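Local coordinates for aldehyde dehydrogenase (Trypanosoma brucei, PDB 5MYP), which probably catalyses the NAD+-dependent oxidation of aldehydes to carboxylic acids, at residues A[24-28]-A[145-149]; A[332-338]-A[349-355]; A[391-395]-A[412-416]. Residue numbers count along the deposited sequence, not the author numbering.

Contact 1 (A[24-28]-A[145-149]); sequences CREAF and GNTAV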
# COMPACT_ATOMS: atom_id res chain seq x y z
N CYS A 24 1.93 0.50 24.43
CA CYS A 24 2.53 1.07 23.22
C CYS A 24 1.64 2.13 22.56
O CYS A 24 2.13 3.16 22.09
CB CYS A 24 2.88 -0.04 22.22
SG CYS A 24 4.17 -1.17 22.80
N ARG A 25 0.33 1.87 22.55
CA ARG A 25 -0.68 2.82 22.05
C ARG A 25 -0.66 4.12 22.85
O ARG A 25 -0.59 5.21 22.28
CB ARG A 25 -2.07 2.16 22.10
CG ARG A 25 -3.26 3.04 21.74
CD ARG A 25 -3.25 3.49 20.31
NE ARG A 25 -3.25 2.38 19.36
CZ ARG A 25 -3.11 2.52 18.04
NH1 ARG A 25 -2.95 3.72 17.50
NH2 ARG A 25 -3.12 1.44 17.26
N GLU A 26 -0.74 4.00 24.18
CA GLU A 26 -0.69 5.14 25.08
C GLU A 26 0.62 5.93 24.94
O GLU A 26 0.61 7.16 24.93
CB GLU A 26 -0.88 4.68 26.53
CG GLU A 26 -0.75 5.78 27.57
CD GLU A 26 -1.94 6.72 27.60
OE1 GLU A 26 -2.91 6.49 26.85
OE2 GLU A 26 -1.90 7.70 28.39
N ALA A 27 1.74 5.21 24.79
CA ALA A 27 3.05 5.83 24.57
C ALA A 27 3.08 6.66 23.28
O ALA A 27 3.54 7.80 23.29
CB ALA A 27 4.15 4.76 24.54
N PHE A 28 2.57 6.09 22.19
CA PHE A 28 2.43 6.84 20.94
C PHE A 28 1.59 8.10 21.14
O PHE A 28 2.02 9.18 20.76
CB PHE A 28 1.80 6.00 19.82
CG PHE A 28 1.56 6.81 18.58
CD1 PHE A 28 2.62 7.12 17.74
CD2 PHE A 28 0.29 7.31 18.27
CE1 PHE A 28 2.43 7.89 16.60
CE2 PHE A 28 0.09 8.08 17.14
CZ PHE A 28 1.16 8.38 16.30
N GLY A 145 8.58 7.63 13.66
CA GLY A 145 7.90 8.19 14.83
C GLY A 145 6.76 7.35 15.38
O GLY A 145 5.92 7.85 16.13
N ASN A 146 6.73 6.07 15.03
CA ASN A 146 5.75 5.12 15.56
C ASN A 146 6.30 4.48 16.82
O ASN A 146 7.50 4.57 17.11
CB ASN A 146 5.46 4.03 14.53
CG ASN A 146 4.97 4.59 13.22
OD1 ASN A 146 3.86 5.13 13.13
ND2 ASN A 146 5.80 4.48 12.19
N THR A 147 5.42 3.86 17.59
CA THR A 147 5.82 2.82 18.53
C THR A 147 5.52 1.49 17.86
O THR A 147 4.92 1.45 16.78
CB THR A 147 5.11 2.96 19.89
OG1 THR A 147 3.69 2.84 19.72
CG2 THR A 147 5.43 4.30 20.52
N ALA A 148 5.95 0.39 18.48
CA ALA A 148 5.87 -0.90 17.82
C ALA A 148 5.71 -2.06 18.78
O ALA A 148 6.07 -1.96 19.95
CB ALA A 148 7.09 -1.12 16.94
N VAL A 149 5.15 -3.15 18.26
CA VAL A 149 5.16 -4.45 18.92
C VAL A 149 5.85 -5.42 17.97
O VAL A 149 5.54 -5.45 16.78
CB VAL A 149 3.75 -4.94 19.27
CG1 VAL A 149 3.79 -6.35 19.85
CG2 VAL A 149 3.09 -3.97 20.24

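Contact 2 (A[332-338]-A[349-355]); sequences GKVAVGG and PTILTNI. Unlike the reference sequence in segment 349-355: Asn354 (reference Asp).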
# COMPACT_ATOMS: atom_id res chain seq x y z
N GLY A 332 13.93 -35.40 -10.40
CA GLY A 332 14.90 -35.39 -11.50
C GLY A 332 16.11 -36.27 -11.24
O GLY A 332 16.16 -37.00 -10.25
N LYS A 333 17.08 -36.20 -12.15
CA LYS A 333 18.35 -36.91 -12.01
C LYS A 333 19.27 -36.10 -11.10
O LYS A 333 19.52 -34.93 -11.37
CB LYS A 333 19.00 -37.09 -13.38
CG LYS A 333 20.27 -37.93 -13.39
CD LYS A 333 20.85 -38.03 -14.80
CE LYS A 333 21.88 -39.15 -14.92
NZ LYS A 333 23.06 -38.94 -14.05
N VAL A 334 19.79 -36.73 -10.04
CA VAL A 334 20.81 -36.10 -9.20
C VAL A 334 22.11 -36.04 -10.00
O VAL A 334 22.84 -37.03 -10.09
CB VAL A 334 21.02 -36.85 -7.86
CG1 VAL A 334 22.18 -36.25 -7.07
CG2 VAL A 334 19.75 -36.82 -7.03
N ALA A 335 22.36 -34.89 -10.63
CA ALA A 335 23.57 -34.67 -11.42
C ALA A 335 24.77 -34.36 -10.54
O ALA A 335 25.88 -34.82 -10.83
CB ALA A 335 23.35 -33.54 -12.42
N VAL A 336 24.55 -33.56 -9.50
CA VAL A 336 25.60 -33.21 -8.53
C VAL A 336 25.02 -33.31 -7.12
O VAL A 336 23.92 -32.83 -6.86
CB VAL A 336 26.13 -31.77 -8.75
CG1 VAL A 336 27.20 -31.40 -7.73
CG2 VAL A 336 26.68 -31.61 -10.17
N GLY A 337 25.76 -33.96 -6.22
CA GLY A 337 25.46 -33.94 -4.80
C GLY A 337 24.49 -35.01 -4.33
O GLY A 337 24.67 -36.19 -4.62
N GLY A 338 23.46 -34.60 -3.58
CA GLY A 338 22.48 -35.51 -3.01
C GLY A 338 22.86 -36.11 -1.67
O GLY A 338 22.15 -36.96 -1.14
N PRO A 349 24.20 -29.02 -1.12
CA PRO A 349 23.61 -28.49 -2.35
C PRO A 349 23.56 -29.56 -3.44
O PRO A 349 24.55 -30.25 -3.68
CB PRO A 349 24.55 -27.34 -2.74
CG PRO A 349 25.23 -26.96 -1.48
CD PRO A 349 25.35 -28.22 -0.68
N THR A 350 22.39 -29.70 -4.06
CA THR A 350 22.10 -30.79 -4.97
C THR A 350 21.51 -30.22 -6.26
O THR A 350 20.51 -29.51 -6.22
CB THR A 350 21.13 -31.78 -4.32
OG1 THR A 350 21.74 -32.34 -3.15
CG2 THR A 350 20.73 -32.90 -5.28
N ILE A 351 22.16 -30.54 -7.38
CA ILE A 351 21.73 -30.08 -8.70
C ILE A 351 20.94 -31.19 -9.38
O ILE A 351 21.46 -32.31 -9.55
CB ILE A 351 22.94 -29.70 -9.59
CG1 ILE A 351 23.85 -28.69 -8.87
CG2 ILE A 351 22.46 -29.14 -10.93
CD1 ILE A 351 25.13 -28.37 -9.62
N LEU A 352 19.70 -30.89 -9.75
CA LEU A 352 18.84 -31.84 -10.46
C LEU A 352 18.75 -31.46 -11.93
O LEU A 352 18.57 -30.29 -12.26
CB LEU A 352 17.43 -31.85 -9.86
CG LEU A 352 17.22 -32.25 -8.41
CD1 LEU A 352 15.73 -32.25 -8.11
CD2 LEU A 352 17.84 -33.60 -8.09
N THR A 353 18.87 -32.46 -12.80
CA THR A 353 18.64 -32.30 -14.24
C THR A 353 17.52 -33.24 -14.68
O THR A 353 17.03 -34.04 -13.88
CB THR A 353 19.92 -32.61 -15.04
OG1 THR A 353 20.35 -33.94 -14.76
CG2 THR A 353 21.03 -31.63 -14.69
N ASN A 354 17.11 -33.12 -15.94
CA ASN A 354 16.05 -33.95 -16.52
C ASN A 354 14.79 -33.90 -15.65
O ASN A 354 14.24 -34.93 -15.26
CB ASN A 354 16.53 -35.40 -16.71
CG ASN A 354 17.79 -35.49 -17.55
OD1 ASN A 354 18.17 -34.55 -18.24
ND2 ASN A 354 18.45 -36.64 -17.50
N ILE A 355 14.36 -32.68 -15.35
CA ILE A 355 13.25 -32.45 -14.43
C ILE A 355 11.91 -32.72 -15.10
O ILE A 355 11.74 -32.45 -16.29
CB ILE A 355 13.30 -31.01 -13.84
CG1 ILE A 355 14.08 -31.00 -12.52
CG2 ILE A 355 11.93 -30.42 -13.54
CD1 ILE A 355 15.55 -31.29 -12.68

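Contact 3 (A[391-395]-A[412-416]); sequences KPLAL and TSSGA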
# COMPACT_ATOMS: atom_id res chain seq x y z
N LYS A 391 4.53 -14.80 -9.19
CA LYS A 391 5.53 -13.74 -9.31
C LYS A 391 6.51 -13.89 -8.14
O LYS A 391 6.09 -13.80 -6.99
CB LYS A 391 4.87 -12.36 -9.28
CG LYS A 391 3.94 -12.08 -10.45
CD LYS A 391 3.27 -10.73 -10.32
CE LYS A 391 2.35 -10.44 -11.50
NZ LYS A 391 1.64 -9.15 -11.29
N PRO A 392 7.80 -14.16 -8.43
CA PRO A 392 8.76 -14.40 -7.36
C PRO A 392 9.33 -13.11 -6.80
O PRO A 392 9.24 -12.06 -7.44
CB PRO A 392 9.85 -15.20 -8.07
CG PRO A 392 9.86 -14.64 -9.45
CD PRO A 392 8.44 -14.22 -9.76
N LEU A 393 9.93 -13.21 -5.62
CA LEU A 393 10.54 -12.05 -4.97
C LEU A 393 11.75 -11.53 -5.74
O LEU A 393 12.00 -10.32 -5.75
CB LEU A 393 10.93 -12.41 -3.53
CG LEU A 393 11.37 -11.27 -2.61
CD1 LEU A 393 10.32 -10.17 -2.54
CD2 LEU A 393 11.66 -11.82 -1.22
N ALA A 394 12.50 -12.43 -6.37
CA ALA A 394 13.66 -12.05 -7.17
C ALA A 394 13.67 -12.80 -8.50
O ALA A 394 13.10 -13.88 -8.61
CB ALA A 394 14.94 -12.32 -6.40
N LEU A 395 14.29 -12.19 -9.50
CA LEU A 395 14.55 -12.84 -10.78
C LEU A 395 15.98 -12.49 -11.17
O LEU A 395 16.39 -11.33 -11.09
CB LEU A 395 13.57 -12.35 -11.84
CG LEU A 395 13.71 -12.91 -13.27
CD1 LEU A 395 12.36 -13.05 -13.94
CD2 LEU A 395 14.64 -12.06 -14.13
N THR A 412 8.68 -10.26 -17.92
CA THR A 412 8.48 -10.94 -16.64
C THR A 412 8.13 -9.95 -15.54
O THR A 412 8.40 -8.75 -15.66
CB THR A 412 9.73 -11.72 -16.21
OG1 THR A 412 10.85 -10.82 -16.09
CG2 THR A 412 10.06 -12.82 -17.20
N SER A 413 7.55 -10.47 -14.46
CA SER A 413 7.27 -9.69 -13.25
C SER A 413 7.86 -10.38 -12.03
O SER A 413 7.72 -11.59 -11.86
CB SER A 413 5.77 -9.48 -13.08
OG SER A 413 5.52 -8.72 -11.91
N SER A 414 8.54 -9.60 -11.19
CA SER A 414 9.18 -10.11 -9.99
C SER A 414 9.38 -8.96 -9.02
O SER A 414 9.28 -7.81 -9.41
CB SER A 414 10.53 -10.74 -10.32
OG SER A 414 11.37 -9.82 -10.99
N GLY A 415 9.66 -9.28 -7.76
CA GLY A 415 9.94 -8.26 -6.74
C GLY A 415 11.18 -7.44 -7.06
O GLY A 415 11.26 -6.27 -6.69
N ALA A 416 12.15 -8.06 -7.73
CA ALA A 416 13.34 -7.36 -8.21
C ALA A 416 14.00 -8.16 -9.33
O ALA A 416 13.70 -9.34 -9.53
CB ALA A 416 14.34 -7.15 -7.08
O HOH W 1 3.31 -6.83 -11.66

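Contact 1 (A[24-28]-A[145-149])
How one side-chain hydroxyl can tie a helix to a strand is illustrated by Thr147. The p rotamer of this residue brings its hydroxyl to the helix, where Thr147 OG1 donates a 2.9 Å hydrogen bond to Cys24 O. Cys24 O already accepts the helical bond from Phe28 N (3.0 Å), so the threonine adds a second donor to it, while Thr147 CG2 lies 4.2 Å from Ala27 CB. One turn apart on the same helical face, two side chains flank this residue. Cys24, in the m rotamer, sets its SG 3.9 Å from Val149 CG2. Phe28 takes t, which carries its ring toward the start of the other segment: Gly145 O lies at the ring edge, 3.5 Å from Phe28 CE1, and Phe28 CB is 3.7 Å from Thr147 OG1. Asn146 points its CB away and spends its amide elsewhere, OD1 accepting from the backbone of Leu118 and Gly119. Gly145, with positive phi, ends the preceding helix in a Schellman motif. Helix 24-28 and strand 147-149 run nearly antiparallel (170°), their axes 8.0 Å apart. Helix 16-29 thus covers the start of strand 147-151, which pairs in parallel with strand 110-124 in the mixed sheet of the Rossmann-like domain that, as in the family, probably binds NAD.

Contact 2 (A[332-338]-A[349-355])
A classic beta bulge shows how an antiparallel pair absorbs one extra residue without losing its ladder. At the start, Gly332 packs CA 3.5 Å from Thr353 O; a CB here would clash with that oxygen and with Ile355 CD1. Lys333 then forms a hydrogen-bonded pair with Thr353, Lys333 N donating to Thr353 O at 2.8 Å and Thr353 N to Lys333 O at 2.9 Å. The same Lys333 O receives a CA-H...O contact from Leu352 CA at 3.3 Å. Val334 faces Leu352 in a non-hydrogen-bonded pair, Val334 CG2 to Leu352 CD2 3.9 Å. Next comes the bulge: Ala335 N (2.9 Å) and, weakly, Val336 N (3.3 Å) both donate to Ile351 O. Ala335 has a helical psi of -40°, and Ala335 CB rests 3.8 Å from Thr353 CG2. Val336 O restores the ladder by accepting from Ile351 N at 2.9 Å, while Val336 CG2 meets Ile351 CD1 at 3.6 Å, on the face covered by helix 272-287. Gly337, at positive phi, turns the chain, and Gly338 N donates to Thr350 OG1 at 2.9 Å. Five of the six hydrogen bonds link main-chain atoms, so the pairing draws little on side-chain polarity, and glycines sit where a CB would clash.

Contact 3 (A[391-395]-A[412-416])
Two backbone hydrogen bonds join these neighbouring loops: Gly415 N donates to Pro392 O at 2.8 Å, and Leu395 N to Ala416 O at 2.9 Å. Ser414, in the p rotamer, adds its OG to Ala416 O (2.8 Å), and also bonds Arg457 of the second subunit. A water bridges Lys391 NZ and Ser413 OG, 2.9 Å from each; these groups further bond Leu118 O and Glu116, respectively, of the second subunit. Around this polar frame the packing is close. Gly415 CA sits 3.1 Å from Leu393 O, where a CB would clash, and Pro392 CD is 3.4 Å from Ser413 O. Leu395 turns toward the other segment, Leu395 CD1 lying 3.4 Å from Thr412 OG1, which hydrogen-bonds Val408 O, and Leu395 CB 3.5 Å from Ser414 OG. Leu393 points away instead, its side chain about 4 Å from those of Cys259 and Glu223, the predicted catalytic residues. Here, parallel strands 395-398 and 417-419 of the catalytic domain begin, where the dimer interface and the predicted active site of this aldehyde dehydrogenase come together.

Burial alone does not set the chemistry: contacts 1 and 3 are both buried but differ, whereas contact 2 is only partly buried and, with its centre about 28 Å from that of the chain, lies farthest out. Contact 1 sets helix 16-29 on a strand of one sheet; contact 2 pairs strands within the other, and contact 3 joins the loops leading into two strands of that same sheet, the nearest atoms of contacts 2 and 3 being about 16 Å apart. Contacts 1 and 2 lie on opposite sides of the chain's centre. Contact 1 relies on side chains around one hydroxyl bond, contact 2 on a main-chain ladder, and contact 3 mixes backbone bonds with polar groups shared with the second subunit.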